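TudS (Uncultured bacterium, PDB 6Z96) removes sulfur from thiouracil without net redox chemistry, using a [4Fe-4S] cluster that probably takes up the sulfur as a [4Fe-5S] intermediate. Local coordinates at residues 60-65 / 122-127; 78-83 / 126-131; 97-102 / 106-111. All coordinates share one frame; numbering follows the deposited sequence.

Contact 1. Residues 60-65 / 122-127; sequences QGEHVV and EGKTTA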
loop_
_atom_site.group_PDB
_atom_site.type_symbol
_atom_site.label_atom_id
_atom_site.label_comp_id
_atom_site.label_asym_id
_atom_site.label_seq_id
_atom_site.Cartn_x
_atom_site.Cartn_y
_atom_site.Cartn_z
ATOM N N GLN A 60 1.529 -8.378 14.563
ATOM C CA GLN A 60 1.926 -9.430 15.494
ATOM C C GLN A 60 1.135 -10.603 14.965
ATOM O O GLN A 60 0.002 -10.837 15.387
ATOM C CB GLN A 60 1.564 -9.072 16.932
ATOM C CG GLN A 60 2.421 -7.922 17.451
ATOM C CD GLN A 60 2.208 -7.651 18.916
ATOM O OE1 GLN A 60 1.194 -8.036 19.512
ATOM N NE2 GLN A 60 3.142 -6.925 19.520
ATOM N N GLY A 61 1.689 -11.212 13.915
ATOM C CA GLY A 61 1.038 -12.259 13.145
ATOM C C GLY A 61 -0.191 -11.722 12.443
ATOM O O GLY A 61 -0.092 -10.776 11.659
ATOM N N GLU A 62 -1.371 -12.277 12.772
ATOM C CA GLU A 62 -2.626 -11.830 12.163
ATOM C C GLU A 62 -3.133 -10.532 12.798
ATOM O O GLU A 62 -3.965 -9.857 12.197
ATOM C CB GLU A 62 -3.718 -12.905 12.378
ATOM C CG GLU A 62 -3.449 -14.236 11.707
ATOM C CD GLU A 62 -3.530 -14.053 10.215
ATOM O OE1 GLU A 62 -4.497 -13.405 9.754
ATOM O OE2 GLU A 62 -2.617 -14.526 9.504
ATOM N N HIS A 63 -2.666 -10.188 14.008
ATOM C CA HIS A 63 -3.124 -8.963 14.670
ATOM C C HIS A 63 -2.289 -7.772 14.244
ATOM O O HIS A 63 -1.163 -7.927 13.771
ATOM C CB HIS A 63 -2.982 -9.129 16.198
ATOM C CG HIS A 63 -3.973 -10.100 16.762
ATOM N ND1 HIS A 63 -5.123 -9.677 17.405
ATOM C CD2 HIS A 63 -3.947 -11.455 16.762
ATOM C CE1 HIS A 63 -5.775 -10.783 17.762
ATOM N NE2 HIS A 63 -5.100 -11.874 17.418
ATOM N N VAL A 64 -2.837 -6.571 14.448
ATOM C CA VAL A 64 -2.083 -5.329 14.230
ATOM C C VAL A 64 -2.357 -4.515 15.484
ATOM O O VAL A 64 -3.523 -4.376 15.895
ATOM C CB VAL A 64 -2.492 -4.544 12.979
ATOM C CG1 VAL A 64 -1.538 -3.348 12.800
ATOM C CG2 VAL A 64 -2.456 -5.451 11.737
ATOM N N VAL A 65 -1.281 -4.117 16.172
ATOM C CA VAL A 65 -1.451 -3.425 17.446
ATOM C C VAL A 65 -0.568 -2.187 17.525
ATOM O O VAL A 65 0.447 -2.089 16.827
ATOM C CB VAL A 65 -1.108 -4.365 18.636
ATOM C CG1 VAL A 65 -1.934 -5.640 18.602
ATOM C CG2 VAL A 65 0.388 -4.681 18.668
ATOM N N GLU A 122 5.131 -8.935 4.814
ATOM C CA GLU A 122 4.268 -8.058 4.038
ATOM C C GLU A 122 3.175 -7.493 4.927
ATOM O O GLU A 122 2.881 -8.054 5.975
ATOM C CB GLU A 122 3.691 -8.795 2.827
ATOM C CG GLU A 122 2.838 -9.979 3.171
ATOM C CD GLU A 122 2.616 -10.971 2.034
ATOM O OE1 GLU A 122 1.879 -11.952 2.268
ATOM O OE2 GLU A 122 3.187 -10.794 0.931
ATOM N N GLY A 123 2.627 -6.367 4.513
ATOM C CA GLY A 123 1.545 -5.743 5.260
ATOM C C GLY A 123 0.222 -6.434 4.962
ATOM O O GLY A 123 0.123 -7.256 4.053
ATOM N N LYS A 124 -0.816 -6.081 5.719
ATOM C CA LYS A 124 -2.140 -6.703 5.547
ATOM C C LYS A 124 -2.780 -6.485 4.189
ATOM O O LYS A 124 -3.420 -7.402 3.673
ATOM C CB LYS A 124 -3.097 -6.161 6.602
ATOM C CG LYS A 124 -2.763 -6.666 7.986
ATOM C CD LYS A 124 -3.533 -7.963 8.175
ATOM C CE LYS A 124 -3.916 -8.242 9.583
ATOM N NZ LYS A 124 -4.874 -9.403 9.646
ATOM N N THR A 125 -2.630 -5.287 3.602
ATOM C CA THR A 125 -3.227 -5.006 2.315
ATOM C C THR A 125 -2.460 -5.749 1.230
ATOM O O THR A 125 -3.085 -6.413 0.402
ATOM C CB THR A 125 -3.275 -3.501 2.078
ATOM O OG1 THR A 125 -4.212 -2.936 3.017
ATOM C CG2 THR A 125 -3.774 -3.156 0.662
ATOM N N THR A 126 -1.122 -5.688 1.260
ATOM C CA THR A 126 -0.323 -6.450 0.295
ATOM C C THR A 126 -0.658 -7.940 0.317
ATOM O O THR A 126 -0.888 -8.537 -0.740
ATOM C CB THR A 126 1.138 -6.263 0.623
ATOM O OG1 THR A 126 1.444 -4.890 0.410
ATOM C CG2 THR A 126 2.050 -7.181 -0.245
ATOM N N ALA A 127 -0.770 -8.516 1.518
ATOM C CA ALA A 127 -1.085 -9.950 1.624
ATOM C C ALA A 127 -2.419 -10.288 0.977
ATOM O O ALA A 127 -2.504 -11.293 0.250
ATOM C CB ALA A 127 -1.087 -10.367 3.094
#

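Contact 2. Residues 78-83 / 126-131; sequences RGAELA and TALLRR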
loop_
_atom_site.group_PDB
_atom_site.type_symbol
_atom_site.label_atom_id
_atom_site.label_comp_id
_atom_site.label_asym_id
_atom_site.label_seq_id
_atom_site.Cartn_x
_atom_site.Cartn_y
_atom_site.Cartn_z
ATOM N N ARG A 78 -10.377 -3.946 7.320
ATOM C CA ARG A 78 -11.349 -3.205 6.523
ATOM C C ARG A 78 -10.658 -2.486 5.377
ATOM O O ARG A 78 -11.134 -2.536 4.243
ATOM C CB ARG A 78 -12.110 -2.203 7.416
ATOM C CG ARG A 78 -13.012 -1.272 6.571
ATOM C CD ARG A 78 -13.853 -0.327 7.427
ATOM N NE ARG A 78 -15.132 -0.966 7.727
ATOM C CZ ARG A 78 -16.145 -0.362 8.347
ATOM N NH1 ARG A 78 -16.028 0.897 8.752
ATOM N NH2 ARG A 78 -17.281 -1.011 8.559
ATOM N N GLY A 79 -9.554 -1.801 5.672
ATOM C CA GLY A 79 -8.837 -1.073 4.628
ATOM C C GLY A 79 -8.291 -2.007 3.551
ATOM O O GLY A 79 -8.345 -1.686 2.357
ATOM N N ALA A 80 -7.800 -3.198 3.960
ATOM C CA ALA A 80 -7.306 -4.170 2.954
ATOM C C ALA A 80 -8.452 -4.629 2.058
ATOM O O ALA A 80 -8.291 -4.695 0.832
ATOM C CB ALA A 80 -6.672 -5.375 3.645
ATOM N N GLU A 81 -9.615 -4.929 2.654
ATOM C CA GLU A 81 -10.763 -5.373 1.855
ATOM C C GLU A 81 -11.246 -4.290 0.930
ATOM O O GLU A 81 -11.649 -4.584 -0.205
ATOM C CB GLU A 81 -11.866 -5.837 2.787
ATOM C CG GLU A 81 -13.068 -6.418 2.061
ATOM C CD GLU A 81 -12.885 -7.727 1.309
ATOM O OE1 GLU A 81 -13.680 -7.957 0.371
ATOM O OE2 GLU A 81 -11.967 -8.515 1.638
ATOM N N LEU A 82 -11.192 -3.019 1.377
ATOM C CA LEU A 82 -11.609 -1.911 0.513
ATOM C C LEU A 82 -10.608 -1.722 -0.639
ATOM O O LEU A 82 -11.014 -1.380 -1.760
ATOM C CB LEU A 82 -11.755 -0.636 1.330
ATOM C CG LEU A 82 -12.985 -0.648 2.211
ATOM C CD1 LEU A 82 -12.926 0.501 3.207
ATOM C CD2 LEU A 82 -14.270 -0.560 1.361
ATOM N N ALA A 83 -9.309 -1.970 -0.397
ATOM C CA ALA A 83 -8.316 -1.888 -1.490
ATOM C C ALA A 83 -8.630 -2.960 -2.542
ATOM O O ALA A 83 -8.651 -2.673 -3.736
ATOM C CB ALA A 83 -6.901 -2.082 -0.951
ATOM N N THR A 126 -1.122 -5.688 1.260
ATOM C CA THR A 126 -0.323 -6.450 0.295
ATOM C C THR A 126 -0.658 -7.940 0.317
ATOM O O THR A 126 -0.888 -8.537 -0.740
ATOM C CB THR A 126 1.138 -6.263 0.623
ATOM O OG1 THR A 126 1.444 -4.890 0.410
ATOM C CG2 THR A 126 2.050 -7.181 -0.245
ATOM N N ALA A 127 -0.770 -8.516 1.518
ATOM C CA ALA A 127 -1.085 -9.950 1.624
ATOM C C ALA A 127 -2.419 -10.288 0.977
ATOM O O ALA A 127 -2.504 -11.293 0.250
ATOM C CB ALA A 127 -1.087 -10.367 3.094
ATOM N N LEU A 128 -3.452 -9.461 1.210
ATOM C CA LEU A 128 -4.771 -9.748 0.662
ATOM C C LEU A 128 -4.769 -9.585 -0.842
ATOM O O LEU A 128 -5.299 -10.441 -1.564
ATOM C CB LEU A 128 -5.845 -8.867 1.325
ATOM C CG LEU A 128 -7.261 -9.155 0.844
ATOM C CD1 LEU A 128 -7.689 -10.551 1.273
ATOM C CD2 LEU A 128 -8.238 -8.156 1.417
ATOM N N LEU A 129 -4.131 -8.517 -1.354
ATOM C CA LEU A 129 -4.092 -8.313 -2.809
ATOM C C LEU A 129 -3.347 -9.453 -3.497
ATOM O O LEU A 129 -3.842 -9.966 -4.509
ATOM C CB LEU A 129 -3.427 -6.973 -3.163
ATOM C CG LEU A 129 -4.144 -5.729 -2.609
ATOM C CD1 LEU A 129 -3.437 -4.464 -3.066
ATOM C CD2 LEU A 129 -5.603 -5.675 -3.085
ATOM N N ARG A 130 -2.206 -9.880 -2.931
ATOM C CA ARG A 130 -1.436 -10.990 -3.540
ATOM C C ARG A 130 -2.244 -12.292 -3.543
ATOM O O ARG A 130 -2.182 -13.045 -4.512
ATOM C CB ARG A 130 -0.095 -11.179 -2.821
ATOM C CG ARG A 130 0.892 -10.091 -3.230
ATOM C CD ARG A 130 2.236 -10.257 -2.544
ATOM N NE ARG A 130 3.242 -9.399 -3.169
ATOM C CZ ARG A 130 4.373 -9.023 -2.581
ATOM N NH1 ARG A 130 4.640 -9.401 -1.333
ATOM N NH2 ARG A 130 5.229 -8.232 -3.221
ATOM N N ARG A 131 -3.009 -12.545 -2.475
ATOM C CA ARG A 131 -3.883 -13.724 -2.338
ATOM C C ARG A 131 -4.981 -13.751 -3.413
ATOM O O ARG A 131 -5.508 -14.827 -3.746
ATOM C CB ARG A 131 -4.492 -13.659 -0.938
ATOM C CG ARG A 131 -5.484 -14.671 -0.546
ATOM C CD ARG A 131 -5.668 -14.606 0.978
ATOM N NE ARG A 131 -6.877 -15.341 1.334
ATOM C CZ ARG A 131 -6.912 -16.648 1.572
ATOM N NH1 ARG A 131 -5.797 -17.369 1.531
ATOM N NH2 ARG A 131 -8.061 -17.243 1.860
#

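Contact 3. Residues 97-102 / 106-111; sequences LKEGSP and SGRIYN. With SF4 (iron/sulfur cluster), chain C.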
loop_
_atom_site.group_PDB
_atom_site.type_symbol
_atom_site.label_atom_id
_atom_site.label_comp_id
_atom_site.label_asym_id
_atom_site.label_seq_id
_atom_site.Cartn_x
_atom_site.Cartn_y
_atom_site.Cartn_z
ATOM N N LEU A 97 2.742 -0.081 -3.663
ATOM C CA LEU A 97 2.485 0.187 -2.252
ATOM C C LEU A 97 3.751 0.510 -1.491
ATOM O O LEU A 97 4.825 0.033 -1.829
ATOM C CB LEU A 97 1.763 -1.015 -1.613
ATOM C CG LEU A 97 0.440 -1.428 -2.257
ATOM C CD1 LEU A 97 -0.232 -2.576 -1.411
ATOM C CD2 LEU A 97 -0.546 -0.251 -2.383
ATOM N N LYS A 98 3.612 1.314 -0.426
ATOM C CA LYS A 98 4.746 1.774 0.382
ATOM C C LYS A 98 5.440 0.670 1.185
ATOM O O LYS A 98 4.836 -0.006 2.006
ATOM C CB LYS A 98 4.249 2.899 1.333
ATOM C CG LYS A 98 5.302 3.400 2.319
ATOM C CD LYS A 98 6.356 4.251 1.604
ATOM C CE LYS A 98 7.537 4.499 2.529
ATOM N NZ LYS A 98 8.466 3.327 2.567
ATOM N N GLU A 99 6.758 0.561 1.017
ATOM C CA GLU A 99 7.528 -0.467 1.710
ATOM C C GLU A 99 7.582 -0.254 3.233
ATOM O O GLU A 99 7.558 0.883 3.704
ATOM C CB GLU A 99 8.959 -0.515 1.129
ATOM C CG GLU A 99 9.778 -1.704 1.604
ATOM C CD GLU A 99 9.156 -3.052 1.287
ATOM O OE1 GLU A 99 8.169 -3.427 1.965
ATOM O OE2 GLU A 99 9.698 -3.774 0.415
ATOM N N GLY A 100 7.620 -1.365 3.970
ATOM C CA GLY A 100 7.797 -1.371 5.413
ATOM C C GLY A 100 6.558 -1.201 6.249
ATOM O O GLY A 100 6.602 -1.428 7.453
ATOM N N SER A 101 5.453 -0.817 5.621
ATOM C CA SER A 101 4.221 -0.510 6.352
ATOM C C SER A 101 3.474 -1.776 6.824
ATOM O O SER A 101 3.415 -2.775 6.102
ATOM C CB SER A 101 3.317 0.327 5.438
ATOM O OG SER A 101 1.942 0.304 5.800
ATOM N N PRO A 102 2.794 -1.701 7.980
ATOM C CA PRO A 102 1.969 -2.837 8.416
ATOM C C PRO A 102 0.746 -3.058 7.519
ATOM O O PRO A 102 0.147 -4.131 7.600
ATOM C CB PRO A 102 1.551 -2.450 9.846
ATOM C CG PRO A 102 1.597 -0.939 9.861
ATOM C CD PRO A 102 2.753 -0.565 8.935
ATOM N N SER A 106 5.736 -4.811 1.397
ATOM C CA SER A 106 5.672 -5.948 0.473
ATOM C C SER A 106 6.881 -6.860 0.544
ATOM O O SER A 106 6.748 -8.039 0.247
ATOM C CB SER A 106 5.402 -5.494 -0.954
ATOM O OG SER A 106 6.367 -4.543 -1.378
ATOM N N GLY A 107 8.016 -6.324 0.946
ATOM C CA GLY A 107 9.241 -7.094 1.142
ATOM C C GLY A 107 9.680 -7.118 2.594
ATOM O O GLY A 107 10.284 -8.095 3.052
ATOM N N ARG A 108 9.380 -6.050 3.337
ATOM C CA ARG A 108 9.737 -5.984 4.743
ATOM C C ARG A 108 8.664 -5.292 5.556
ATOM O O ARG A 108 7.869 -4.519 5.021
ATOM C CB ARG A 108 11.099 -5.292 4.946
ATOM C CG ARG A 108 11.130 -3.870 4.420
ATOM C CD ARG A 108 12.408 -3.114 4.784
ATOM N NE ARG A 108 12.532 -1.865 4.029
ATOM C CZ ARG A 108 11.944 -0.720 4.366
ATOM N NH1 ARG A 108 11.195 -0.645 5.460
ATOM N NH2 ARG A 108 12.111 0.363 3.619
ATOM N N ILE A 109 8.634 -5.589 6.851
ATOM C CA ILE A 109 7.740 -4.948 7.816
ATOM C C ILE A 109 8.514 -4.902 9.140
ATOM O O ILE A 109 9.482 -5.661 9.333
ATOM C CB ILE A 109 6.409 -5.741 8.033
ATOM C CG1 ILE A 109 6.696 -7.230 8.387
ATOM C CG2 ILE A 109 5.424 -5.594 6.865
ATOM C CD1 ILE A 109 5.417 -8.033 8.840
ATOM N N TYR A 110 8.056 -4.061 10.093
ATOM C CA TYR A 110 8.644 -4.082 11.426
ATOM C C TYR A 110 8.225 -5.356 12.147
ATOM O O TYR A 110 7.175 -5.931 11.844
ATOM C CB TYR A 110 8.365 -2.797 12.203
ATOM C CG TYR A 110 9.172 -1.650 11.637
ATOM C CD1 TYR A 110 10.522 -1.510 11.935
ATOM C CD2 TYR A 110 8.619 -0.776 10.711
ATOM C CE1 TYR A 110 11.275 -0.471 11.403
ATOM C CE2 TYR A 110 9.368 0.260 10.156
ATOM C CZ TYR A 110 10.697 0.410 10.510
ATOM O OH TYR A 110 11.455 1.434 9.988
ATOM N N ASN A 111 9.088 -5.863 13.046
ATOM C CA ASN A 111 8.905 -7.184 13.605
ATOM C C ASN A 111 7.892 -7.359 14.741
ATOM O O ASN A 111 7.815 -8.467 15.280
ATOM C CB ASN A 111 10.259 -7.747 14.064
ATOM C CG ASN A 111 10.825 -7.083 15.293
ATOM O OD1 ASN A 111 10.267 -6.130 15.854
ATOM N ND2 ASN A 111 11.975 -7.580 15.739
HETATM FE FE1 SF4 C . 0.436 4.151 5.517
HETATM FE FE2 SF4 C . 0.864 5.153 3.043
HETATM FE FE3 SF4 C . -1.718 4.853 3.953
HETATM FE FE4 SF4 C . -0.209 2.664 3.261
HETATM S S1 SF4 C . -0.983 4.357 1.881
HETATM S S2 SF4 C . -1.522 2.857 5.111
HETATM S S3 SF4 C . 1.891 3.325 3.976
HETATM S S4 SF4 C . -0.087 6.278 4.769
HETATM O O HOH W 1 5.500 -2.241 -0.428
HETATM O O HOH W 2 5.602 -2.456 9.784
#

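Contact 1. Residues 60-65 / 122-127
K124 carries this contact alone on its side, reaching from the first turn of helix 124-131 to the hairpin of strands 57-60 and 63-66. The polar part is one charged hydrogen bond: K124 NZ donates to the backbone oxygen E62 O at 2.7 Å. The ammonium lies in the carbonyl plane and meets a lone pair, with a C=O...N angle of 140°. That carbonyl belongs to the turn Q60-H63, a type II' turn closed by the hydrogen bond from H63 N to Q60 O. E62 OE1, 4.0 Å from K124 NZ, is too far for a salt bridge and probably adds only a weak attraction; D77 of helix 73-90 supplies the actual carboxylate partner.

The apolar part is V64, whose CG2 lies 3.8 Å from K124 CE and 4.0 Å from K124 CG. The lysine chain bends at its second torsion (chi2 -90°), which lays its methylenes alongside this methyl while the two side chains run past each other in opposite directions. V64 itself is buried, resting also on V72 and F76. The lysine's aliphatic stem thus covers a buried valine while its ammonium is shared between a turn carbonyl and D77, which probably helps to keep the positive charge on K124.

Contact 2. Residues 78-83 / 126-131
L128 meets helix 73-90 mainly through one methyl, CD2, which settles against the A80-E81 peptide. Its nearest atom is A80 O at 3.5 Å; the rest of the peptide comes next, E81 N at 3.7 Å from L128 CD2, and A80 CB lies 3.9 Å away. CG stands anti to the backbone N (chi1 -177°), which points CD2 at the neighbouring helix. One turn further along helix 73-90, L129 CD2 approaches A83 C at 4.1 Å, and the A83 methyl lies slightly farther off. L129 also packs on V136, and A83 on F42.

Both helices pack on the parallel sheet of an alpha/beta core, whose strands run in the order 39-42, 5-8, 94-96, 135-137. The helices share roughly the same direction: the segment axes come within 9.0 Å and cross at -36°. Small residues, A80 and A83, face larger leucines at this separation.

The polar margin is slight. E81 starts away from the other helix, but the bend at its second torsion (chi2 67°) brings OE2 back to 3.8 Å from L128 CD2, at the exposed border of a contact otherwise made by leucine methyls.

Contact 3. Residues 97-102 / 106-111
E99 OE1 accepts three backbone N-H groups of the facing segment: S106 N at 2.9 Å, G107 N at 3.1 Å and R108 N at 3.2 Å. All three are nearly straight, at least 163° at the hydrogen. CG anti to the backbone N (chi1 -170°) and a bend at chi2 (58°) turn the carboxylate onto them. G107 uses the syn lone pair, S106 comes from the syn side tilted out of the carboxylate plane, and R108 descends from well above it. A fourth donor, G100 N, takes the anti lone pair, while OE2 gets a weak bond from G107 N. Four donors on one oxygen pin the carboxylate and would probably stabilise its negative charge. An alanine at E99 is likely to leave these N-H groups without their shared acceptor and the 106-108 backbone free to shift.

Waters join L97 O to S106 OG and G100 O to Y110 N. In the packing, E99 CG lies over one face of the R108 guanidinium, toward its rim, 3.6 Å from CZ. G100 CA makes a CA-H...O contact with R108 O (3.2 Å), and I109 CG2 touches S101 O at 3.5 Å.

On the cluster side of the loop, K98 CB and S101 OG approach sulfur S3, S101 OG at 3.5 Å while also accepting from C104 N. The type II turn K98-S101 is therefore part of the iron-sulfur cluster pocket, in a loop following strand 94-96.

Overall arrangement
From the N terminus, the first segment met is the hairpin end 60-65, soon followed by 78-83 on helix 73-90. After strand 94-96 comes the cluster-pocket loop 97-102, which returns on itself at 106-111, so contact 3 closes a short local loop. Contacts 1 and 2 close much longer ones: they start apart, at 60-65 and 78-83, and end on the same helix, 124-131, sharing T126 and A127, while contact 3 is nested within the loops of both. The helix is the common hub: K124 N bonds to P102 O, and R130 NH1 joins S106 O to E122 OE2. Hairpin, long helix and cluster loop are thereby tied to one short helix.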